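Local structure of endo-b-1,4-glucanase (Nasutitermes takasagoensis, 1KS8) at residues W74-F79 with D91-V96; G302-A307 with D336-D341. The protein probably hydrolyses internal beta-1,4-glucosidic linkages in cellulose and related beta-glucans, as a family 9 glycoside hydrolase of the (alpha/alpha)6 fold. One frame throughout, in Å; residues are numbered along the deposited sequence.

Contact 1: W74-F79 with D91-V96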
ATOM      1  N   TRP A  74       2.309  -8.298   5.130  1.00  8.16           N
ATOM      2  CA  TRP A  74       3.617  -8.920   4.938  1.00  8.85           C
ATOM      3  C   TRP A  74       4.585  -8.477   6.039  1.00  8.85           C
ATOM      4  O   TRP A  74       5.282  -9.299   6.638  1.00  9.62           O
ATOM      5  CB  TRP A  74       4.139  -8.527   3.555  1.00  9.49           C
ATOM      6  CG  TRP A  74       5.377  -9.224   3.072  1.00  9.21           C
ATOM      7  CD1 TRP A  74       5.984 -10.322   3.614  1.00 10.54           C
ATOM      8  CD2 TRP A  74       6.124  -8.889   1.899  1.00  9.49           C
ATOM      9  NE1 TRP A  74       7.063 -10.693   2.844  1.00 11.34           N
ATOM     10  CE2 TRP A  74       7.171  -9.829   1.785  1.00 11.42           C
ATOM     11  CE3 TRP A  74       6.007  -7.883   0.930  1.00 10.96           C
ATOM     12  CZ2 TRP A  74       8.098  -9.793   0.737  1.00 11.73           C
ATOM     13  CZ3 TRP A  74       6.929  -7.847  -0.112  1.00 12.29           C
ATOM     14  CH2 TRP A  74       7.960  -8.797  -0.198  1.00 12.54           C
ATOM     15  N   GLY A  75       4.619  -7.176   6.314  1.00  8.77           N
ATOM     16  CA  GLY A  75       5.501  -6.667   7.348  1.00  9.23           C
ATOM     17  C   GLY A  75       5.070  -7.120   8.732  1.00 10.24           C
ATOM     18  O   GLY A  75       5.905  -7.348   9.607  1.00 10.98           O
ATOM     19  N   LEU A  76       3.761  -7.241   8.930  1.00 10.66           N
ATOM     20  CA  LEU A  76       3.206  -7.680  10.207  1.00 12.11           C
ATOM     21  C   LEU A  76       3.589  -9.126  10.494  1.00 12.87           C
ATOM     22  O   LEU A  76       3.750  -9.520  11.650  1.00 13.49           O
ATOM     23  CB  LEU A  76       1.680  -7.565  10.192  1.00 14.50           C
ATOM     24  CG  LEU A  76       1.043  -6.452  11.022  1.00 17.74           C
ATOM     25  CD1 LEU A  76      -0.467  -6.496  10.833  1.00 17.86           C
ATOM     26  CD2 LEU A  76       1.397  -6.623  12.492  1.00 14.54           C
ATOM     27  N   ILE A  77       3.723  -9.916   9.435  1.00 11.23           N
ATOM     28  CA  ILE A  77       4.086 -11.322   9.574  1.00 11.99           C
ATOM     29  C   ILE A  77       5.580 -11.513   9.838  1.00 13.16           C
ATOM     30  O   ILE A  77       5.966 -12.189  10.792  1.00 15.71           O
ATOM     31  CB  ILE A  77       3.708 -12.117   8.302  1.00 12.21           C
ATOM     32  CG1 ILE A  77       2.188 -12.098   8.106  1.00 11.30           C
ATOM     33  CG2 ILE A  77       4.223 -13.552   8.409  1.00 12.72           C
ATOM     34  CD1 ILE A  77       1.740 -12.563   6.730  1.00 10.93           C
ATOM     35  N   ASP A  78       6.418 -10.910   9.000  1.00 11.02           N
ATOM     36  CA  ASP A  78       7.866 -11.046   9.130  1.00 10.40           C
ATOM     37  C   ASP A  78       8.513 -10.202  10.221  1.00 10.75           C
ATOM     38  O   ASP A  78       9.575 -10.559  10.737  1.00 11.88           O
ATOM     39  CB  ASP A  78       8.540 -10.716   7.795  1.00 10.59           C
ATOM     40  CG  ASP A  78       8.308 -11.780   6.743  1.00 11.92           C
ATOM     41  OD1 ASP A  78       8.656 -11.533   5.570  1.00 11.57           O
ATOM     42  OD2 ASP A  78       7.789 -12.862   7.089  1.00 13.22           O
ATOM     43  N   PHE A  79       7.882  -9.090  10.579  1.00 10.51           N
ATOM     44  CA  PHE A  79       8.445  -8.202  11.588  1.00 11.46           C
ATOM     45  C   PHE A  79       7.434  -7.846  12.671  1.00 11.52           C
ATOM     46  O   PHE A  79       7.348  -6.701  13.119  1.00 11.15           O
ATOM     47  CB  PHE A  79       8.985  -6.949  10.891  1.00 10.49           C
ATOM     48  CG  PHE A  79       9.974  -7.260   9.801  1.00 11.28           C
ATOM     49  CD1 PHE A  79      11.256  -7.709  10.112  1.00 11.83           C
ATOM     50  CD2 PHE A  79       9.602  -7.174   8.463  1.00 11.66           C
ATOM     51  CE1 PHE A  79      12.154  -8.072   9.103  1.00 11.96           C
ATOM     52  CE2 PHE A  79      10.489  -7.533   7.449  1.00 11.86           C
ATOM     53  CZ  PHE A  79      11.767  -7.984   7.769  1.00 12.83           C
ATOM     54  N   ASP A  91      -3.069  -2.196  16.697  1.00 10.04           N
ATOM     55  CA  ASP A  91      -3.359  -1.216  15.655  1.00 10.05           C
ATOM     56  C   ASP A  91      -2.877  -1.706  14.293  1.00  9.24           C
ATOM     57  O   ASP A  91      -3.522  -1.455  13.276  1.00  9.69           O
ATOM     58  CB  ASP A  91      -2.723   0.134  15.991  1.00 10.48           C
ATOM     59  CG  ASP A  91      -3.523   0.914  17.019  1.00 14.47           C
ATOM     60  OD1 ASP A  91      -3.145   2.065  17.315  1.00 14.60           O
ATOM     61  OD2 ASP A  91      -4.530   0.379  17.532  1.00 14.78           O
ATOM     62  N   GLY A  92      -1.746  -2.403  14.272  1.00  9.04           N
ATOM     63  CA  GLY A  92      -1.238  -2.930  13.017  1.00  9.06           C
ATOM     64  C   GLY A  92      -2.240  -3.897  12.412  1.00  9.29           C
ATOM     65  O   GLY A  92      -2.513  -3.865  11.211  1.00  9.31           O
ATOM     66  N   ARG A  93      -2.786  -4.775  13.246  1.00  9.59           N
ATOM     67  CA  ARG A  93      -3.777  -5.733  12.784  1.00  9.67           C
ATOM     68  C   ARG A  93      -5.028  -4.997  12.310  1.00  9.37           C
ATOM     69  O   ARG A  93      -5.615  -5.355  11.291  1.00  9.71           O
ATOM     70  CB  ARG A  93      -4.123  -6.710  13.910  1.00 10.89           C
ATOM     71  CG  ARG A  93      -2.997  -7.680  14.226  1.00 11.89           C
ATOM     72  CD  ARG A  93      -3.248  -8.435  15.518  1.00 12.89           C
ATOM     73  NE  ARG A  93      -2.273  -9.505  15.700  1.00 12.56           N
ATOM     74  CZ  ARG A  93      -2.061 -10.138  16.848  1.00 13.81           C
ATOM     75  NH1 ARG A  93      -2.754  -9.807  17.929  1.00 14.55           N
ATOM     76  NH2 ARG A  93      -1.160 -11.109  16.910  1.00 14.67           N
ATOM     77  N   LYS A  94      -5.427  -3.962  13.044  1.00  8.89           N
ATOM     78  CA  LYS A  94      -6.608  -3.188  12.674  1.00  9.53           C
ATOM     79  C   LYS A  94      -6.452  -2.528  11.309  1.00  8.30           C
ATOM     80  O   LYS A  94      -7.417  -2.422  10.553  1.00  8.77           O
ATOM     81  CB  LYS A  94      -6.900  -2.110  13.718  1.00 12.74           C
ATOM     82  CG  LYS A  94      -7.415  -2.641  15.042  1.00 16.37           C
ATOM     83  CD  LYS A  94      -7.704  -1.498  16.004  1.00 22.87           C
ATOM     84  CE  LYS A  94      -8.239  -2.013  17.330  1.00 25.24           C
ATOM     85  NZ  LYS A  94      -9.493  -2.792  17.145  1.00 28.40           N
ATOM     86  N   ALA A  95      -5.241  -2.077  11.000  1.00  8.10           N
ATOM     87  CA  ALA A  95      -4.981  -1.424   9.720  1.00  8.76           C
ATOM     88  C   ALA A  95      -5.187  -2.402   8.569  1.00  8.29           C
ATOM     89  O   ALA A  95      -5.695  -2.040   7.508  1.00  8.53           O
ATOM     90  CB  ALA A  95      -3.563  -0.866   9.696  1.00  8.92           C
ATOM     91  N   VAL A  96      -4.791  -3.649   8.781  1.00  7.79           N
ATOM     92  CA  VAL A  96      -4.959  -4.672   7.761  1.00  8.27           C
ATOM     93  C   VAL A  96      -6.438  -5.043   7.651  1.00  7.70           C
ATOM     94  O   VAL A  96      -6.998  -5.108   6.554  1.00  7.75           O
ATOM     95  CB  VAL A  96      -4.140  -5.934   8.112  1.00  7.82           C
ATOM     96  CG1 VAL A  96      -4.512  -7.082   7.180  1.00  9.77           C
ATOM     97  CG2 VAL A  96      -2.655  -5.632   8.000  1.00  9.23           C
TER

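Contact 2: G302-A307 with D336-D341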
ATOM      1  N   GLY A 302       6.005   9.569  -6.784  1.00  7.86           N
ATOM      2  CA  GLY A 302       6.168   8.873  -5.518  1.00  7.87           C
ATOM      3  C   GLY A 302       7.613   8.464  -5.316  1.00  7.58           C
ATOM      4  O   GLY A 302       7.917   7.306  -5.022  1.00  7.89           O
ATOM      5  N   THR A 303       8.511   9.430  -5.462  1.00  6.81           N
ATOM      6  CA  THR A 303       9.940   9.186  -5.327  1.00  7.94           C
ATOM      7  C   THR A 303      10.335   8.529  -4.003  1.00  7.66           C
ATOM      8  O   THR A 303      11.046   7.524  -3.996  1.00  8.36           O
ATOM      9  CB  THR A 303      10.721  10.501  -5.508  1.00  8.12           C
ATOM     10  OG1 THR A 303      10.380  11.073  -6.778  1.00  8.88           O
ATOM     11  CG2 THR A 303      12.217  10.254  -5.469  1.00  8.87           C
ATOM     12  N   LEU A 304       9.884   9.082  -2.884  1.00  7.46           N
ATOM     13  CA  LEU A 304      10.233   8.495  -1.596  1.00  7.84           C
ATOM     14  C   LEU A 304       9.624   7.102  -1.450  1.00  7.47           C
ATOM     15  O   LEU A 304      10.242   6.209  -0.872  1.00  8.27           O
ATOM     16  CB  LEU A 304       9.790   9.411  -0.452  1.00  7.26           C
ATOM     17  CG  LEU A 304      10.622  10.697  -0.367  1.00  8.04           C
ATOM     18  CD1 LEU A 304       9.960  11.681   0.571  1.00  9.32           C
ATOM     19  CD2 LEU A 304      12.034  10.375   0.107  1.00  9.71           C
ATOM     20  N   ARG A 305       8.418   6.921  -1.977  1.00  7.06           N
ATOM     21  CA  ARG A 305       7.744   5.629  -1.934  1.00  7.08           C
ATOM     22  C   ARG A 305       8.609   4.573  -2.627  1.00  7.85           C
ATOM     23  O   ARG A 305       8.731   3.447  -2.147  1.00  8.08           O
ATOM     24  CB  ARG A 305       6.372   5.741  -2.619  1.00  7.64           C
ATOM     25  CG  ARG A 305       5.721   4.424  -3.064  1.00  7.50           C
ATOM     26  CD  ARG A 305       6.239   3.962  -4.428  1.00  8.37           C
ATOM     27  NE  ARG A 305       6.059   4.967  -5.479  1.00  9.66           N
ATOM     28  CZ  ARG A 305       4.928   5.179  -6.146  1.00 10.08           C
ATOM     29  NH1 ARG A 305       3.844   4.457  -5.885  1.00 12.18           N
ATOM     30  NH2 ARG A 305       4.882   6.115  -7.089  1.00 10.04           N
ATOM     31  N   HIS A 306       9.214   4.931  -3.756  1.00  7.54           N
ATOM     32  CA  HIS A 306      10.062   3.978  -4.460  1.00  8.21           C
ATOM     33  C   HIS A 306      11.295   3.628  -3.636  1.00  8.05           C
ATOM     34  O   HIS A 306      11.702   2.467  -3.591  1.00  9.37           O
ATOM     35  CB  HIS A 306      10.488   4.527  -5.828  1.00  8.89           C
ATOM     36  CG  HIS A 306       9.400   4.500  -6.858  1.00  9.57           C
ATOM     37  ND1 HIS A 306       8.775   3.335  -7.252  1.00 11.34           N
ATOM     38  CD2 HIS A 306       8.834   5.493  -7.584  1.00  9.11           C
ATOM     39  CE1 HIS A 306       7.871   3.613  -8.175  1.00 11.35           C
ATOM     40  NE2 HIS A 306       7.887   4.916  -8.395  1.00 10.75           N
ATOM     41  N   ALA A 307      11.891   4.624  -2.983  1.00  7.62           N
ATOM     42  CA  ALA A 307      13.077   4.381  -2.163  1.00  8.81           C
ATOM     43  C   ALA A 307      12.729   3.530  -0.943  1.00  8.85           C
ATOM     44  O   ALA A 307      13.492   2.641  -0.556  1.00  8.24           O
ATOM     45  CB  ALA A 307      13.691   5.703  -1.722  1.00  9.48           C
ATOM     46  N   ASP A 336      15.972   6.818   6.633  1.00  9.24           N
ATOM     47  CA  ASP A 336      16.494   7.988   7.329  1.00  8.37           C
ATOM     48  C   ASP A 336      16.462   9.248   6.469  1.00  9.07           C
ATOM     49  O   ASP A 336      16.333  10.355   6.995  1.00  8.69           O
ATOM     50  CB  ASP A 336      17.914   7.723   7.833  1.00  9.18           C
ATOM     51  CG  ASP A 336      17.938   6.799   9.036  1.00 10.17           C
ATOM     52  OD1 ASP A 336      16.849   6.462   9.547  1.00 10.98           O
ATOM     53  OD2 ASP A 336      19.042   6.411   9.475  1.00 11.43           O
ATOM     54  N   TYR A 337      16.589   9.096   5.155  1.00  8.97           N
ATOM     55  CA  TYR A 337      16.518  10.266   4.294  1.00  8.93           C
ATOM     56  C   TYR A 337      15.097  10.815   4.403  1.00  8.82           C
ATOM     57  O   TYR A 337      14.899  12.018   4.566  1.00  9.72           O
ATOM     58  CB  TYR A 337      16.838   9.913   2.837  1.00  8.98           C
ATOM     59  CG  TYR A 337      16.782  11.111   1.914  1.00  9.01           C
ATOM     60  CD1 TYR A 337      15.559  11.672   1.541  1.00  9.01           C
ATOM     61  CD2 TYR A 337      17.952  11.712   1.443  1.00  9.38           C
ATOM     62  CE1 TYR A 337      15.501  12.799   0.726  1.00  8.89           C
ATOM     63  CE2 TYR A 337      17.905  12.841   0.628  1.00  9.08           C
ATOM     64  CZ  TYR A 337      16.676  13.379   0.274  1.00  9.90           C
ATOM     65  OH  TYR A 337      16.614  14.500  -0.521  1.00 11.29           O
ATOM     66  N   ALA A 338      14.107   9.928   4.327  1.00  8.24           N
ATOM     67  CA  ALA A 338      12.716  10.349   4.423  1.00  8.38           C
ATOM     68  C   ALA A 338      12.426  11.022   5.760  1.00  8.50           C
ATOM     69  O   ALA A 338      11.603  11.935   5.839  1.00  9.25           O
ATOM     70  CB  ALA A 338      11.789   9.150   4.240  1.00  8.59           C
ATOM     71  N   LEU A 339      13.106  10.574   6.811  1.00  8.89           N
ATOM     72  CA  LEU A 339      12.893  11.131   8.141  1.00  9.14           C
ATOM     73  C   LEU A 339      13.625  12.441   8.403  1.00  9.00           C
ATOM     74  O   LEU A 339      13.330  13.122   9.383  1.00  9.65           O
ATOM     75  CB  LEU A 339      13.272  10.104   9.214  1.00  9.40           C
ATOM     76  CG  LEU A 339      12.541   8.758   9.134  1.00 10.66           C
ATOM     77  CD1 LEU A 339      12.946   7.889  10.317  1.00  9.88           C
ATOM     78  CD2 LEU A 339      11.037   8.981   9.127  1.00 12.87           C
ATOM     79  N   GLY A 340      14.583  12.795   7.548  1.00  8.75           N
ATOM     80  CA  GLY A 340      15.280  14.054   7.748  1.00  9.98           C
ATOM     81  C   GLY A 340      16.767  14.161   7.459  1.00 10.46           C
ATOM     82  O   GLY A 340      17.306  15.262   7.505  1.00 11.06           O
ATOM     83  N   ASP A 341      17.439  13.057   7.150  1.00 11.14           N
ATOM     84  CA  ASP A 341      18.876  13.130   6.894  1.00 12.27           C
ATOM     85  C   ASP A 341      19.277  13.987   5.696  1.00 13.94           C
ATOM     86  O   ASP A 341      20.442  14.364   5.559  1.00 17.27           O
ATOM     87  CB  ASP A 341      19.461  11.722   6.758  1.00 14.43           C
ATOM     88  CG  ASP A 341      19.719  11.072   8.104  1.00 16.21           C
ATOM     89  OD1 ASP A 341      19.307  11.650   9.133  1.00 19.17           O
ATOM     90  OD2 ASP A 341      20.337   9.988   8.137  1.00 22.20           O
TER

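Contact 1: W74-F79 with D91-V96
L76 reaches across from helix 62-78 and lays its CD1 methyl on the opening two turns of helix 89-106, and nearly the whole contact depends on that one branch. Its apolar partner is V96: L76 CD1 meets V96 CG2 at 3.7 Å. V96 places this methyl anti to its own carbonyl carbon and beside its backbone N, while CG1 takes the position anti to N (chi1 170°). The second kind of contact is methyl against main chain. L76 CD1 lies 3.4 Å from G92 O and 3.8 Å from R93 N, thus resting on the peptide that joins G92 to R93. G92 O is also the acceptor of weak helical bonds from A95 N and V96 N. Having no side chain, G92 lets the backbones come close, with 7.1 Å between L76 CA and G92 CA. L76 sits well off a staggered position (chi1 -108°), consistent with a close fit on this side. R93 adds its CG, 4.4 Å from L76 CD1, and its guanidinium makes a long, weak ion pair with E80. The two segments run roughly antiparallel, their axes 146° apart and 10.6 Å at closest approach, as the arms of a helical hairpin joined through helix 80-85. Helix 149-165 closes over the seam, V165 touching L76 and A162 touching V96.

Contact 2: G302-A307 with D336-D341
L304, in the first turn of helix 303-319, sets its CD2 methyl against both Y337 and A338 near the end of helix 324-341. This apolar contact is all that joins the two segments directly. L304 CD2 lies 4.0 Å from Y337 CD1, approaching the ring obliquely, and 4.3 Å from A338 CB. The side chains of L304 and Y337 cross at about a right angle. CG of Y337 is anti to the backbone N (chi1 -180°), which brings CD1 to the methyl while the phenol runs on to D399, whose OD1 is hydrogen-bonded to Y337 OH.

The two segments share no polar bond; their local bonds lie at the start of one helix and in the last turns of the other. G302, at the N-cap, has a carbonyl oxygen that accepts twice: G302 O takes H306 N at 3.0 Å and R305 NE also at 3.0 Å. The chain of R305 curls back toward the helix start, and its bond is bent, 141° at the hydrogen; NH2 goes on to W301 O. R305 NE stands 3.3 Å above the plane of the H306 ring, over its centre. In the other segment the helix widens into a pi-type turn, where D341 N reaches D336 O at 2.9 Å, and G340 adopts a positive phi of 143° that its lack of a side chain permits.

The side chain of L304 is about 10 Å from that of E412, a probable active-site residue, so the contact lies near the probable catalytic site. F346 touches L304 and bonds through its backbone to A338, G393 bonds to the backbone of L304, and helix 415-430 packs on R305 and, through F421, on L339, which also meets Y5 and V8 of helix 5-18.

In the fold
Both contacts are buried joints between helices close in sequence within the (alpha/alpha)6 fold, and in each a leucine carries the packing. The centres of contact 1 and contact 2 are about 21 Å apart. The two do not touch, but helix 303-319 connects them: it supplies one segment of contact 2 and, through F312 and E316, also packs on W74 and F79 beside contact 1. Contact 1 sets the end of one helix against the early turns of the next long one, a methyl against valine and bare backbone, away from the annotated sites. Contact 2 sets the start of a helix against the far end of the next; it adds an aromatic ring, loop residues such as F346 border it, and it lies closer to the probable catalytic residues.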